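Local coordinates for hemoglobin component VII (Tokunagayusurika akamusi, PDB 1X46), which binds heme and, like other globins, probably carries or stores oxygen in the midge larva, at residues 111-114 against 115-119; 30-33 against 34-38; 92-95 against 96-100; 103-106 against 107-110. One frame throughout, in Å; residues are numbered along the deposited sequence.

Contact 1: residues 111-114 against 115-119; sequences EFET and ALEAF. With HEM (protoporphyrin IX containing Fe), chain B.
Glu113 and Glu117 bring like charges together one helical turn apart, with Glu113 OE2 3.3 Å from Glu117 OE2. Both atoms are acceptors, so no bond joins them, and the two carboxylate planes are turned 61° apart. Glu113 OE1 has a mate elsewhere, the hydroxyl of Tyr143. Asp136 adds a further negative charge nearby, and Lys132 gives Glu117 only a long, weak ion pair. The cluster would probably raise the proton affinity of these acids. This is the middle of helix 106-123, the G helix of the globin fold. Bonds from i+4 to i satisfy its backbone: Ala115 N donates to Glu111 O, Leu116 N to Phe112 O, Glu117 N to Glu113 O and Ala118 N to Thr114 O, at 2.8 to 3.1 Å. Thr114 OG1 bonds back to Glu110 O. On the heme side Phe112 CG lies anti to the backbone N (chi1 -177°). This sets one ring face under vinyl atom CAB of the heme, 3.9 Å from the ring plane, and Leu116 CD2 meets it obliquely.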
loop_
_atom_site.group_PDB
_atom_site.type_symbol
_atom_site.label_atom_id
_atom_site.label_comp_id
_atom_site.label_asym_id
_atom_site.label_seq_id
_atom_site.Cartn_x
_atom_site.Cartn_y
_atom_site.Cartn_z
ATOM N N GLU A 111 -3.013 7.829 -4.759
ATOM C CA GLU A 111 -1.721 8.520 -4.668
ATOM C C GLU A 111 -0.680 7.586 -4.036
ATOM O O GLU A 111 0.466 7.524 -4.491
ATOM C CB GLU A 111 -1.884 9.805 -3.862
ATOM C CG GLU A 111 -2.678 10.862 -4.612
ATOM C CD GLU A 111 -3.075 12.034 -3.742
ATOM O OE1 GLU A 111 -3.069 11.914 -2.475
ATOM O OE2 GLU A 111 -3.377 13.117 -4.324
ATOM N N PHE A 112 -1.108 6.845 -3.010
ATOM C CA PHE A 112 -0.208 5.874 -2.368
ATOM C C PHE A 112 0.194 4.806 -3.387
ATOM O O PHE A 112 1.363 4.425 -3.498
ATOM C CB PHE A 112 -0.892 5.233 -1.140
ATOM C CG PHE A 112 0.009 4.274 -0.409
ATOM C CD1 PHE A 112 0.766 4.724 0.658
ATOM C CD2 PHE A 112 0.142 2.944 -0.833
ATOM C CE1 PHE A 112 1.634 3.857 1.322
ATOM C CE2 PHE A 112 1.005 2.063 -0.169
ATOM C CZ PHE A 112 1.760 2.558 0.908
ATOM N N GLU A 113 -0.772 4.327 -4.171
ATOM C CA GLU A 113 -0.480 3.391 -5.257
ATOM C C GLU A 113 0.534 3.975 -6.260
ATOM O O GLU A 113 1.475 3.308 -6.650
ATOM C CB GLU A 113 -1.780 2.979 -5.954
ATOM C CG GLU A 113 -1.577 2.207 -7.254
ATOM C CD GLU A 113 -2.867 1.947 -8.043
ATOM O OE1 GLU A 113 -3.905 2.535 -7.754
ATOM O OE2 GLU A 113 -2.785 1.176 -9.036
ATOM N N THR A 114 0.294 5.208 -6.702
ATOM C CA THR A 114 1.186 5.858 -7.650
ATOM C C THR A 114 2.623 5.929 -7.150
ATOM O O THR A 114 3.572 5.553 -7.879
ATOM C CB THR A 114 0.641 7.250 -7.978
ATOM O OG1 THR A 114 -0.615 7.091 -8.684
ATOM C CG2 THR A 114 1.580 7.985 -8.947
ATOM N N ALA A 115 2.767 6.330 -5.883
ATOM C CA ALA A 115 4.099 6.379 -5.307
ATOM C C ALA A 115 4.737 4.992 -5.186
ATOM O O ALA A 115 5.914 4.859 -5.476
ATOM C CB ALA A 115 4.094 7.080 -3.952
ATOM N N LEU A 116 3.971 3.985 -4.737
ATOM C CA LEU A 116 4.496 2.627 -4.616
ATOM C C LEU A 116 4.908 2.086 -5.980
ATOM O O LEU A 116 5.901 1.364 -6.087
ATOM C CB LEU A 116 3.462 1.698 -3.956
ATOM C CG LEU A 116 4.045 0.341 -3.494
ATOM C CD1 LEU A 116 4.957 0.541 -2.320
ATOM C CD2 LEU A 116 2.963 -0.664 -3.078
ATOM N N GLU A 117 4.120 2.376 -7.037
ATOM C CA GLU A 117 4.461 1.933 -8.384
ATOM C C GLU A 117 5.819 2.481 -8.812
ATOM O O GLU A 117 6.666 1.742 -9.379
ATOM C CB GLU A 117 3.402 2.328 -9.424
ATOM C CG GLU A 117 2.064 1.643 -9.280
ATOM C CD GLU A 117 0.989 2.272 -10.162
ATOM O OE1 GLU A 117 1.033 3.498 -10.410
ATOM O OE2 GLU A 117 0.085 1.534 -10.608
ATOM N N ALA A 118 6.037 3.769 -8.540
ATOM C CA ALA A 118 7.326 4.380 -8.866
ATOM C C ALA A 118 8.444 3.733 -8.066
ATOM O O ALA A 118 9.514 3.477 -8.581
ATOM C CB ALA A 118 7.289 5.877 -8.629
ATOM N N PHE A 119 8.182 3.421 -6.794
ATOM C CA PHE A 119 9.196 2.779 -5.966
ATOM C C PHE A 119 9.509 1.365 -6.459
ATOM O O PHE A 119 10.665 0.958 -6.495
ATOM C CB PHE A 119 8.680 2.713 -4.525
ATOM C CG PHE A 119 9.766 2.415 -3.506
ATOM C CD1 PHE A 119 10.568 3.442 -3.034
ATOM C CD2 PHE A 119 9.981 1.123 -3.046
ATOM C CE1 PHE A 119 11.603 3.173 -2.105
ATOM C CE2 PHE A 119 10.997 0.848 -2.116
ATOM C CZ PHE A 119 11.804 1.857 -1.642
HETATM C CHA HEM B . -2.699 5.264 10.309
HETATM C CHB HEM B . -2.183 1.485 7.317
HETATM C CHC HEM B . -2.742 4.442 3.523
HETATM C CHD HEM B . -3.242 8.228 6.481
HETATM C C1A HEM B . -2.449 4.013 9.822
HETATM C C2A HEM B . -2.132 2.859 10.635
HETATM C C3A HEM B . -1.991 1.837 9.798
HETATM C C4A HEM B . -2.259 2.264 8.453
HETATM C CMA HEM B . -1.649 0.384 10.198
HETATM C CAA HEM B . -1.887 2.876 12.178
HETATM C CBA HEM B . -3.146 2.931 13.067
HETATM C CGA HEM B . -3.951 1.662 12.918
HETATM O O1A HEM B . -5.136 1.741 12.537
HETATM O O2A HEM B . -3.407 0.552 13.181
HETATM C C1B HEM B . -2.235 1.947 6.030
HETATM C C2B HEM B . -2.075 1.178 4.818
HETATM C C3B HEM B . -2.231 2.006 3.761
HETATM C C4B HEM B . -2.518 3.321 4.303
HETATM C CMB HEM B . -1.752 -0.342 4.805
HETATM C CAB HEM B . -2.159 1.759 2.237
HETATM C CBB HEM B . -2.045 0.558 1.668
HETATM C C1C HEM B . -2.920 5.721 3.968
HETATM C C2C HEM B . -3.120 6.920 3.157
HETATM C C3C HEM B . -3.223 7.966 3.974
HETATM C C4C HEM B . -3.143 7.476 5.336
HETATM C CMC HEM B . -3.193 6.934 1.610
HETATM C CAC HEM B . -3.447 9.450 3.582
HETATM C C1D HEM B . -3.194 7.757 7.764
HETATM C C2D HEM B . -3.321 8.593 8.930
HETATM C C3D HEM B . -3.163 7.677 10.105
HETATM C C4D HEM B . -2.910 6.377 9.532
HETATM C CMD HEM B . -3.573 10.114 8.943
HETATM C CAD HEM B . -3.217 8.091 11.598
HETATM C CBD HEM B . -1.870 8.641 12.055
HETATM C CGD HEM B . -1.969 9.159 13.477
HETATM O O1D HEM B . -2.888 8.746 14.221
HETATM O O2D HEM B . -1.135 10.014 13.856
HETATM N NA HEM B . -2.530 3.616 8.506
HETATM N NB HEM B . -2.483 3.277 5.675
HETATM N NC HEM B . -2.953 6.092 5.300
HETATM N ND HEM B . -2.973 6.427 8.144
HETATM FE FE HEM B . -2.742 4.850 6.906
HETATM O O HOH W 1 -0.710 5.278 6.770
#

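Contact 2: residues 30-33 against 34-38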
loop_
_atom_site.group_PDB
_atom_site.type_symbol
_atom_site.label_atom_id
_atom_site.label_comp_id
_atom_site.label_asym_id
_atom_site.label_seq_id
_atom_site.Cartn_x
_atom_site.Cartn_y
_atom_site.Cartn_z
ATOM N N LEU A 30 7.865 4.720 2.937
ATOM C CA LEU A 30 7.132 5.838 3.530
ATOM C C LEU A 30 7.708 7.177 3.129
ATOM O O LEU A 30 6.963 8.137 2.835
ATOM C CB LEU A 30 7.035 5.724 5.074
ATOM C CG LEU A 30 6.157 6.752 5.790
ATOM C CD1 LEU A 30 4.712 6.663 5.261
ATOM C CD2 LEU A 30 6.186 6.519 7.325
ATOM N N TYR A 31 9.040 7.275 3.164
ATOM C CA TYR A 31 9.673 8.503 2.702
ATOM C C TYR A 31 9.264 8.819 1.254
ATOM O O TYR A 31 8.922 9.979 0.974
ATOM C CB TYR A 31 11.192 8.373 2.829
ATOM C CG TYR A 31 11.932 9.540 2.241
ATOM C CD1 TYR A 31 12.261 10.638 3.022
ATOM C CD2 TYR A 31 12.311 9.533 0.897
ATOM C CE1 TYR A 31 12.954 11.715 2.483
ATOM C CE2 TYR A 31 12.997 10.627 0.351
ATOM C CZ TYR A 31 13.307 11.695 1.171
ATOM O OH TYR A 31 13.997 12.783 0.680
ATOM N N ASN A 32 9.247 7.805 0.385
ATOM C CA ASN A 32 8.873 8.047 -1.006
ATOM C C ASN A 32 7.441 8.551 -1.130
ATOM O O ASN A 32 7.136 9.454 -1.909
ATOM C CB ASN A 32 9.072 6.794 -1.823
ATOM C CG ASN A 32 8.759 7.004 -3.270
ATOM O OD1 ASN A 32 9.443 7.774 -3.955
ATOM N ND2 ASN A 32 7.745 6.317 -3.753
ATOM N N PHE A 33 6.554 7.987 -0.335
ATOM C CA PHE A 33 5.161 8.410 -0.331
ATOM C C PHE A 33 5.042 9.857 0.086
ATOM O O PHE A 33 4.415 10.641 -0.640
ATOM C CB PHE A 33 4.339 7.457 0.577
ATOM C CG PHE A 33 2.893 7.876 0.752
ATOM C CD1 PHE A 33 2.113 8.218 -0.346
ATOM C CD2 PHE A 33 2.320 7.947 2.037
ATOM C CE1 PHE A 33 0.771 8.609 -0.183
ATOM C CE2 PHE A 33 0.989 8.346 2.213
ATOM C CZ PHE A 33 0.203 8.658 1.090
ATOM N N PHE A 34 5.645 10.253 1.218
ATOM C CA PHE A 34 5.515 11.619 1.677
ATOM C C PHE A 34 6.257 12.603 0.763
ATOM O O PHE A 34 5.801 13.739 0.619
ATOM C CB PHE A 34 6.062 11.727 3.114
ATOM C CG PHE A 34 5.151 11.121 4.177
ATOM C CD1 PHE A 34 3.810 10.819 3.919
ATOM C CD2 PHE A 34 5.655 10.906 5.444
ATOM C CE1 PHE A 34 3.006 10.283 4.917
ATOM C CE2 PHE A 34 4.871 10.387 6.462
ATOM C CZ PHE A 34 3.553 10.065 6.215
ATOM N N LYS A 35 7.390 12.195 0.189
ATOM C CA LYS A 35 8.119 13.059 -0.763
ATOM C C LYS A 35 7.228 13.336 -1.981
ATOM O O LYS A 35 7.156 14.490 -2.437
ATOM C CB LYS A 35 9.469 12.439 -1.160
ATOM C CG LYS A 35 10.371 13.363 -1.969
ATOM C CD LYS A 35 11.114 14.361 -1.071
ATOM C CE LYS A 35 12.158 15.129 -1.874
ATOM N NZ LYS A 35 11.710 16.508 -2.245
ATOM N N SER A 36 6.534 12.310 -2.467
ATOM C CA SER A 36 5.694 12.443 -3.638
ATOM C C SER A 36 4.381 13.156 -3.323
ATOM O O SER A 36 3.791 13.826 -4.197
ATOM C CB SER A 36 5.362 11.085 -4.198
ATOM O OG SER A 36 6.540 10.465 -4.677
ATOM N N TYR A 37 3.897 13.017 -2.086
ATOM C CA TYR A 37 2.631 13.585 -1.621
ATOM C C TYR A 37 2.775 14.282 -0.268
ATOM O O TYR A 37 2.272 13.806 0.755
ATOM C CB TYR A 37 1.516 12.503 -1.585
ATOM C CG TYR A 37 1.286 12.012 -2.983
ATOM C CD1 TYR A 37 0.503 12.757 -3.883
ATOM C CD2 TYR A 37 1.919 10.870 -3.448
ATOM C CE1 TYR A 37 0.356 12.336 -5.213
ATOM C CE2 TYR A 37 1.766 10.446 -4.754
ATOM C CZ TYR A 37 0.962 11.179 -5.631
ATOM O OH TYR A 37 0.828 10.757 -6.933
ATOM N N PRO A 38 3.442 15.430 -0.233
ATOM C CA PRO A 38 3.570 16.162 1.043
ATOM C C PRO A 38 2.234 16.468 1.729
ATOM O O PRO A 38 2.151 16.496 2.961
ATOM C CB PRO A 38 4.355 17.439 0.650
ATOM C CG PRO A 38 5.054 17.046 -0.625
ATOM C CD PRO A 38 4.190 16.070 -1.333
HETATM O O HOH W 2 6.796 8.374 -6.347
#
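The Phe34 ring carries Leu30 CD1 over one face, a CH-pi contact with the methyl 4.0 Å from the ring centroid and offset toward the rim. Phe33 meets the same ring obliquely, its CD2 3.7 Å from Phe34 CD1, with the planes 34° apart. The Phe34 ring also meets Phe44 edge-to-face. Tyr37 comes in at about a right angle to Phe33, and Phe33 O sits at the edge of the Tyr37 ring. Phe34 CG points back along the helix, anti to its carbonyl carbon (chi1 -74°), which brings the ring beside Leu30. An alanine at Phe34 is likely to leave Leu30 CD1 without its ring face and open a gap beside Phe33 and Phe44. Residues 30-36 form the last turns of helix 26-36, the globin B helix, and Tyr37 is the first residue beyond it. Asn32 O takes Ser36 N at 3.0 Å. Ser36 OG lies 2.7 Å from a water, which also receives a weak bond from Asn32 ND2. At the helix end Tyr37 N reaches Phe33 O at 2.8 Å, with a bent N-H angle of 137°. The apolar cluster, which Phe33 carries to the heme, thus depends on close fit; Asn32 and Ser36 bond with solvent.

Contact 3: residues 92-95 against 96-100; sequences LKQQ and GINHK. With HEM (protoporphyrin IX containing Fe), chain B.
Gln95 O takes two hydrogen bonds from one residue, His99: ND1 reaches it at 2.8 Å and the backbone N at 3.0 Å. The two donors come from opposite faces of the carbonyl plane. The oxygen lies nearly in the imidazole plane, only 2° out of it, so this bond, with the iron on NE2, limits rotation of the ring. The CG of His99 is anti to the carbonyl carbon (chi1 -75°), which turns the ring back along the helix toward Gln95. On its other side His99 NE2 binds the heme iron at 2.1 Å, and a water holds the sixth position. This is the proximal histidine of the globin fold, on helix 85-100, the F helix. Gln95 O is therefore a second-shell group that positions the axial ligand, and its pull on the N-H is likely to make the imidazole a stronger donor to the metal. The Gln95 side chain runs alongside His99, with Gln95 OE1 3.4 Å from His99 CE1. A water donates to Gln95 OE1 and to propionate oxygen O1A of the heme, and accepts from Asn98 ND2. Asn98 OD1 in turn takes Gln94 NE2 at 2.8 Å, with the oxygen in the Gln94 amide plane.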
loop_
_atom_site.group_PDB
_atom_site.type_symbol
_atom_site.label_atom_id
_atom_site.label_comp_id
_atom_site.label_asym_id
_atom_site.label_seq_id
_atom_site.Cartn_x
_atom_site.Cartn_y
_atom_site.Cartn_z
ATOM N N LEU A 92 -8.890 -5.666 4.677
ATOM C CA LEU A 92 -9.091 -4.506 3.810
ATOM C C LEU A 92 -10.212 -3.616 4.314
ATOM O O LEU A 92 -10.065 -2.382 4.353
ATOM C CB LEU A 92 -9.374 -4.935 2.366
ATOM C CG LEU A 92 -8.265 -5.743 1.684
ATOM C CD1 LEU A 92 -8.733 -6.305 0.327
ATOM C CD2 LEU A 92 -6.913 -5.003 1.591
ATOM N N LYS A 93 -11.338 -4.219 4.716
ATOM C CA LYS A 93 -12.481 -3.436 5.178
ATOM C C LYS A 93 -12.131 -2.639 6.429
ATOM O O LYS A 93 -12.524 -1.452 6.567
ATOM C CB LYS A 93 -13.678 -4.334 5.466
ATOM C CG LYS A 93 -14.475 -4.605 4.252
ATOM C CD LYS A 93 -15.603 -5.576 4.558
ATOM C CE LYS A 93 -16.003 -6.306 3.292
ATOM N NZ LYS A 93 -17.075 -7.303 3.588
ATOM N N GLN A 94 -11.426 -3.284 7.356
ATOM C CA GLN A 94 -11.032 -2.581 8.563
ATOM C C GLN A 94 -10.128 -1.378 8.280
ATOM O O GLN A 94 -10.255 -0.342 8.915
ATOM C CB GLN A 94 -10.346 -3.524 9.539
ATOM C CG GLN A 94 -10.181 -2.918 10.935
ATOM C CD GLN A 94 -11.493 -2.634 11.636
ATOM O OE1 GLN A 94 -12.326 -3.527 11.793
ATOM N NE2 GLN A 94 -11.708 -1.375 12.012
ATOM N N GLN A 95 -9.239 -1.514 7.309
ATOM C CA GLN A 95 -8.387 -0.377 6.925
ATOM C C GLN A 95 -9.211 0.746 6.319
ATOM O O GLN A 95 -8.959 1.911 6.590
ATOM C CB GLN A 95 -7.253 -0.795 5.977
ATOM C CG GLN A 95 -6.210 -1.733 6.629
ATOM C CD GLN A 95 -5.573 -1.101 7.845
ATOM O OE1 GLN A 95 -5.164 0.062 7.796
ATOM N NE2 GLN A 95 -5.535 -1.830 8.956
ATOM N N GLY A 96 -10.240 0.402 5.551
ATOM C CA GLY A 96 -11.135 1.412 5.011
ATOM C C GLY A 96 -11.900 2.121 6.132
ATOM O O GLY A 96 -11.993 3.340 6.135
ATOM N N ILE A 97 -12.462 1.346 7.070
ATOM C CA ILE A 97 -13.175 1.922 8.217
ATOM C C ILE A 97 -12.252 2.855 9.005
ATOM O O ILE A 97 -12.623 3.993 9.350
ATOM C CB ILE A 97 -13.712 0.786 9.128
ATOM C CG1 ILE A 97 -14.875 0.057 8.444
ATOM C CG2 ILE A 97 -14.193 1.341 10.479
ATOM C CD1 ILE A 97 -15.071 -1.366 8.938
ATOM N N ASN A 98 -11.033 2.387 9.267
ATOM C CA ASN A 98 -10.113 3.176 10.082
ATOM C C ASN A 98 -9.726 4.477 9.381
ATOM O O ASN A 98 -9.613 5.530 10.011
ATOM C CB ASN A 98 -8.845 2.392 10.417
ATOM C CG ASN A 98 -9.105 1.171 11.285
ATOM O OD1 ASN A 98 -10.203 0.988 11.831
ATOM N ND2 ASN A 98 -8.099 0.323 11.402
ATOM N N HIS A 99 -9.513 4.409 8.070
ATOM C CA HIS A 99 -9.082 5.585 7.342
ATOM C C HIS A 99 -10.215 6.563 7.053
ATOM O O HIS A 99 -9.965 7.745 6.858
ATOM C CB HIS A 99 -8.307 5.192 6.076
ATOM C CG HIS A 99 -6.917 4.721 6.378
ATOM N ND1 HIS A 99 -6.619 3.402 6.672
ATOM C CD2 HIS A 99 -5.756 5.404 6.486
ATOM C CE1 HIS A 99 -5.327 3.299 6.929
ATOM N NE2 HIS A 99 -4.776 4.494 6.817
ATOM N N LYS A 100 -11.452 6.059 7.047
ATOM C CA LYS A 100 -12.609 6.967 6.901
ATOM C C LYS A 100 -12.573 8.003 8.015
ATOM O O LYS A 100 -12.828 9.189 7.771
ATOM C CB LYS A 100 -13.929 6.209 6.976
ATOM C CG LYS A 100 -15.144 7.130 6.676
ATOM C CD LYS A 100 -16.442 6.358 6.853
ATOM C CE LYS A 100 -17.673 7.280 6.876
ATOM N NZ LYS A 100 -18.881 6.507 7.341
HETATM C CHA HEM B . -2.699 5.264 10.309
HETATM C CHB HEM B . -2.183 1.485 7.317
HETATM C CHC HEM B . -2.742 4.442 3.523
HETATM C CHD HEM B . -3.242 8.228 6.481
HETATM C C1A HEM B . -2.449 4.013 9.822
HETATM C C2A HEM B . -2.132 2.859 10.635
HETATM C C3A HEM B . -1.991 1.837 9.798
HETATM C C4A HEM B . -2.259 2.264 8.453
HETATM C CMA HEM B . -1.649 0.384 10.198
HETATM C CAA HEM B . -1.887 2.876 12.178
HETATM C CBA HEM B . -3.146 2.931 13.067
HETATM C CGA HEM B . -3.951 1.662 12.918
HETATM O O1A HEM B . -5.136 1.741 12.537
HETATM O O2A HEM B . -3.407 0.552 13.181
HETATM C C1B HEM B . -2.235 1.947 6.030
HETATM C C2B HEM B . -2.075 1.178 4.818
HETATM C C3B HEM B . -2.231 2.006 3.761
HETATM C C4B HEM B . -2.518 3.321 4.303
HETATM C CMB HEM B . -1.752 -0.342 4.805
HETATM C CAB HEM B . -2.159 1.759 2.237
HETATM C CBB HEM B . -2.045 0.558 1.668
HETATM C C1C HEM B . -2.920 5.721 3.968
HETATM C C2C HEM B . -3.120 6.920 3.157
HETATM C C3C HEM B . -3.223 7.966 3.974
HETATM C C4C HEM B . -3.143 7.476 5.336
HETATM C CMC HEM B . -3.193 6.934 1.610
HETATM C CAC HEM B . -3.447 9.450 3.582
HETATM C C1D HEM B . -3.194 7.757 7.764
HETATM C C2D HEM B . -3.321 8.593 8.930
HETATM C C3D HEM B . -3.163 7.677 10.105
HETATM C C4D HEM B . -2.910 6.377 9.532
HETATM C CMD HEM B . -3.573 10.114 8.943
HETATM C CAD HEM B . -3.217 8.091 11.598
HETATM C CBD HEM B . -1.870 8.641 12.055
HETATM C CGD HEM B . -1.969 9.159 13.477
HETATM O O1D HEM B . -2.888 8.746 14.221
HETATM O O2D HEM B . -1.135 10.014 13.856
HETATM N NA HEM B . -2.530 3.616 8.506
HETATM N NB HEM B . -2.483 3.277 5.675
HETATM N NC HEM B . -2.953 6.092 5.300
HETATM N ND HEM B . -2.973 6.427 8.144
HETATM FE FE HEM B . -2.742 4.850 6.906
HETATM O O HOH W 3 -5.709 1.625 9.929
HETATM O O HOH W 1 -0.710 5.278 6.770
#

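Contact 4: residues 103-106 against 107-110. With HEM (protoporphyrin IX containing Fe), chain B.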
loop_
_atom_site.group_PDB
_atom_site.type_symbol
_atom_site.label_atom_id
_atom_site.label_comp_id
_atom_site.label_asym_id
_atom_site.label_seq_id
_atom_site.Cartn_x
_atom_site.Cartn_y
_atom_site.Cartn_z
ATOM N N GLY A 103 -10.297 11.099 7.411
ATOM C CA GLY A 103 -10.539 11.943 6.241
ATOM C C GLY A 103 -9.705 11.591 5.017
ATOM O O GLY A 103 -9.388 12.450 4.198
ATOM N N VAL A 104 -9.321 10.324 4.901
ATOM C CA VAL A 104 -8.533 9.865 3.758
ATOM C C VAL A 104 -9.481 9.477 2.628
ATOM O O VAL A 104 -10.449 8.724 2.860
ATOM C CB VAL A 104 -7.636 8.670 4.178
ATOM C CG1 VAL A 104 -6.893 8.102 2.980
ATOM C CG2 VAL A 104 -6.651 9.110 5.263
ATOM N N THR A 105 -9.214 9.990 1.426
ATOM C CA THR A 105 -10.092 9.777 0.261
ATOM C C THR A 105 -9.633 8.632 -0.626
ATOM O O THR A 105 -8.497 8.108 -0.497
ATOM C CB THR A 105 -10.126 11.034 -0.648
ATOM O OG1 THR A 105 -8.815 11.276 -1.168
ATOM C CG2 THR A 105 -10.435 12.329 0.132
ATOM N N ALA A 106 -10.516 8.276 -1.554
ATOM C CA ALA A 106 -10.160 7.300 -2.568
ATOM C C ALA A 106 -8.920 7.764 -3.360
ATOM O O ALA A 106 -8.008 6.974 -3.630
ATOM C CB ALA A 106 -11.370 7.054 -3.508
ATOM N N ALA A 107 -8.886 9.049 -3.739
ATOM C CA ALA A 107 -7.751 9.605 -4.468
ATOM C C ALA A 107 -6.464 9.498 -3.648
ATOM O O ALA A 107 -5.419 9.204 -4.215
ATOM C CB ALA A 107 -8.020 11.047 -4.868
ATOM N N HIS A 108 -6.564 9.695 -2.326
ATOM C CA HIS A 108 -5.386 9.512 -1.462
ATOM C C HIS A 108 -4.831 8.112 -1.564
ATOM O O HIS A 108 -3.612 7.926 -1.605
ATOM C CB HIS A 108 -5.663 9.791 0.019
ATOM C CG HIS A 108 -5.993 11.197 0.311
ATOM N ND1 HIS A 108 -5.462 12.241 -0.414
ATOM C CD2 HIS A 108 -6.758 11.732 1.273
ATOM C CE1 HIS A 108 -5.957 13.372 0.050
ATOM N NE2 HIS A 108 -6.731 13.095 1.089
ATOM N N PHE A 109 -5.706 7.107 -1.574
ATOM C CA PHE A 109 -5.228 5.725 -1.780
ATOM C C PHE A 109 -4.579 5.539 -3.138
ATOM O O PHE A 109 -3.530 4.907 -3.265
ATOM C CB PHE A 109 -6.340 4.700 -1.502
ATOM C CG PHE A 109 -6.512 4.399 -0.028
ATOM C CD1 PHE A 109 -5.607 3.567 0.637
ATOM C CD2 PHE A 109 -7.559 4.968 0.695
ATOM C CE1 PHE A 109 -5.739 3.300 1.984
ATOM C CE2 PHE A 109 -7.710 4.698 2.058
ATOM C CZ PHE A 109 -6.817 3.873 2.709
ATOM N N GLU A 110 -5.162 6.146 -4.168
ATOM C CA GLU A 110 -4.560 6.073 -5.488
ATOM C C GLU A 110 -3.177 6.744 -5.530
ATOM O O GLU A 110 -2.293 6.266 -6.231
ATOM C CB GLU A 110 -5.469 6.726 -6.538
ATOM C CG GLU A 110 -6.784 5.997 -6.780
ATOM C CD GLU A 110 -7.600 6.629 -7.904
ATOM O OE1 GLU A 110 -7.278 7.753 -8.357
ATOM O OE2 GLU A 110 -8.546 5.966 -8.366
HETATM C CHA HEM B . -2.699 5.264 10.309
HETATM C CHB HEM B . -2.183 1.485 7.317
HETATM C CHC HEM B . -2.742 4.442 3.523
HETATM C CHD HEM B . -3.242 8.228 6.481
HETATM C C1A HEM B . -2.449 4.013 9.822
HETATM C C2A HEM B . -2.132 2.859 10.635
HETATM C C3A HEM B . -1.991 1.837 9.798
HETATM C C4A HEM B . -2.259 2.264 8.453
HETATM C CMA HEM B . -1.649 0.384 10.198
HETATM C CAA HEM B . -1.887 2.876 12.178
HETATM C CBA HEM B . -3.146 2.931 13.067
HETATM C CGA HEM B . -3.951 1.662 12.918
HETATM O O1A HEM B . -5.136 1.741 12.537
HETATM O O2A HEM B . -3.407 0.552 13.181
HETATM C C1B HEM B . -2.235 1.947 6.030
HETATM C C2B HEM B . -2.075 1.178 4.818
HETATM C C3B HEM B . -2.231 2.006 3.761
HETATM C C4B HEM B . -2.518 3.321 4.303
HETATM C CMB HEM B . -1.752 -0.342 4.805
HETATM C CAB HEM B . -2.159 1.759 2.237
HETATM C CBB HEM B . -2.045 0.558 1.668
HETATM C C1C HEM B . -2.920 5.721 3.968
HETATM C C2C HEM B . -3.120 6.920 3.157
HETATM C C3C HEM B . -3.223 7.966 3.974
HETATM C C4C HEM B . -3.143 7.476 5.336
HETATM C CMC HEM B . -3.193 6.934 1.610
HETATM C CAC HEM B . -3.447 9.450 3.582
HETATM C C1D HEM B . -3.194 7.757 7.764
HETATM C C2D HEM B . -3.321 8.593 8.930
HETATM C C3D HEM B . -3.163 7.677 10.105
HETATM C C4D HEM B . -2.910 6.377 9.532
HETATM C CMD HEM B . -3.573 10.114 8.943
HETATM C CAD HEM B . -3.217 8.091 11.598
HETATM C CBD HEM B . -1.870 8.641 12.055
HETATM C CGD HEM B . -1.969 9.159 13.477
HETATM O O1D HEM B . -2.888 8.746 14.221
HETATM O O2D HEM B . -1.135 10.014 13.856
HETATM N NA HEM B . -2.530 3.616 8.506
HETATM N NB HEM B . -2.483 3.277 5.675
HETATM N NC HEM B . -2.953 6.092 5.300
HETATM N ND HEM B . -2.973 6.427 8.144
HETATM FE FE HEM B . -2.742 4.850 6.906
HETATM O O HOH W 1 -0.710 5.278 6.770
#
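An N-cap starts helix 106-123, the globin G helix, where the chain turns out of the loop that follows the proximal helix. Thr105 is the cap, and its OG1 accepts from His108 N at 3.0 Å. The hydroxyl can do so because OG1 stands between the backbone N and the carbonyl carbon (chi1 63°), turned toward the first turn. The same oxygen hangs over one face of the His108 ring, 3.1 Å above its plane and offset toward the rim. Thr105 CB adds a CH-pi contact over the face. Gly103 O and Val104 CA lie at the edge of that ring, and ND1 bonds to Glu111. Just upstream, Gly103 closes helix 85-100 in a Schellman motif, with the positive phi that glycine tolerates easily. One helix thus ends and the next begins within a few residues, and the link between them runs beside the heme. Val104 splits its branches: CG1 packs 3.6 Å from Phe109 CE2, while CG2 lies 3.6 Å from heme CAC. Phe109 CE1 comes within 3.6 Å of heme CHC, and its ring meets His99 edge-to-face. Replacing His108 with an alanine would probably leave Glu111 OE1 without its ND1 partner and Thr105 OG1 and CB without the ring face beneath them. Phe109 N donates to Thr105 O at 3.2 Å.

In the fold
Along the chain the order is contact 2, contact 3, contact 4, contact 1. Contact 4 runs from the loop after helix 85-100 into helix 106-123, and contact 1 continues along that helix, with centres about 13 Å apart. Contact 3 lies on helix 85-100 and touches contact 4 through His99, with about 11 Å between centres. Contact 2, on helix 26-36, packs against contact 1, their centres about 9 Å apart. Contacts 2 and 3 do not touch; their nearest atoms are about 8 Å apart. Contacts 1 and 3 lie on opposite sides of the chain's centre, yet both reach the heme, as contact 4 does. Phe33 brings contact 2 to it as well. Three globin helices thus meet around one cofactor.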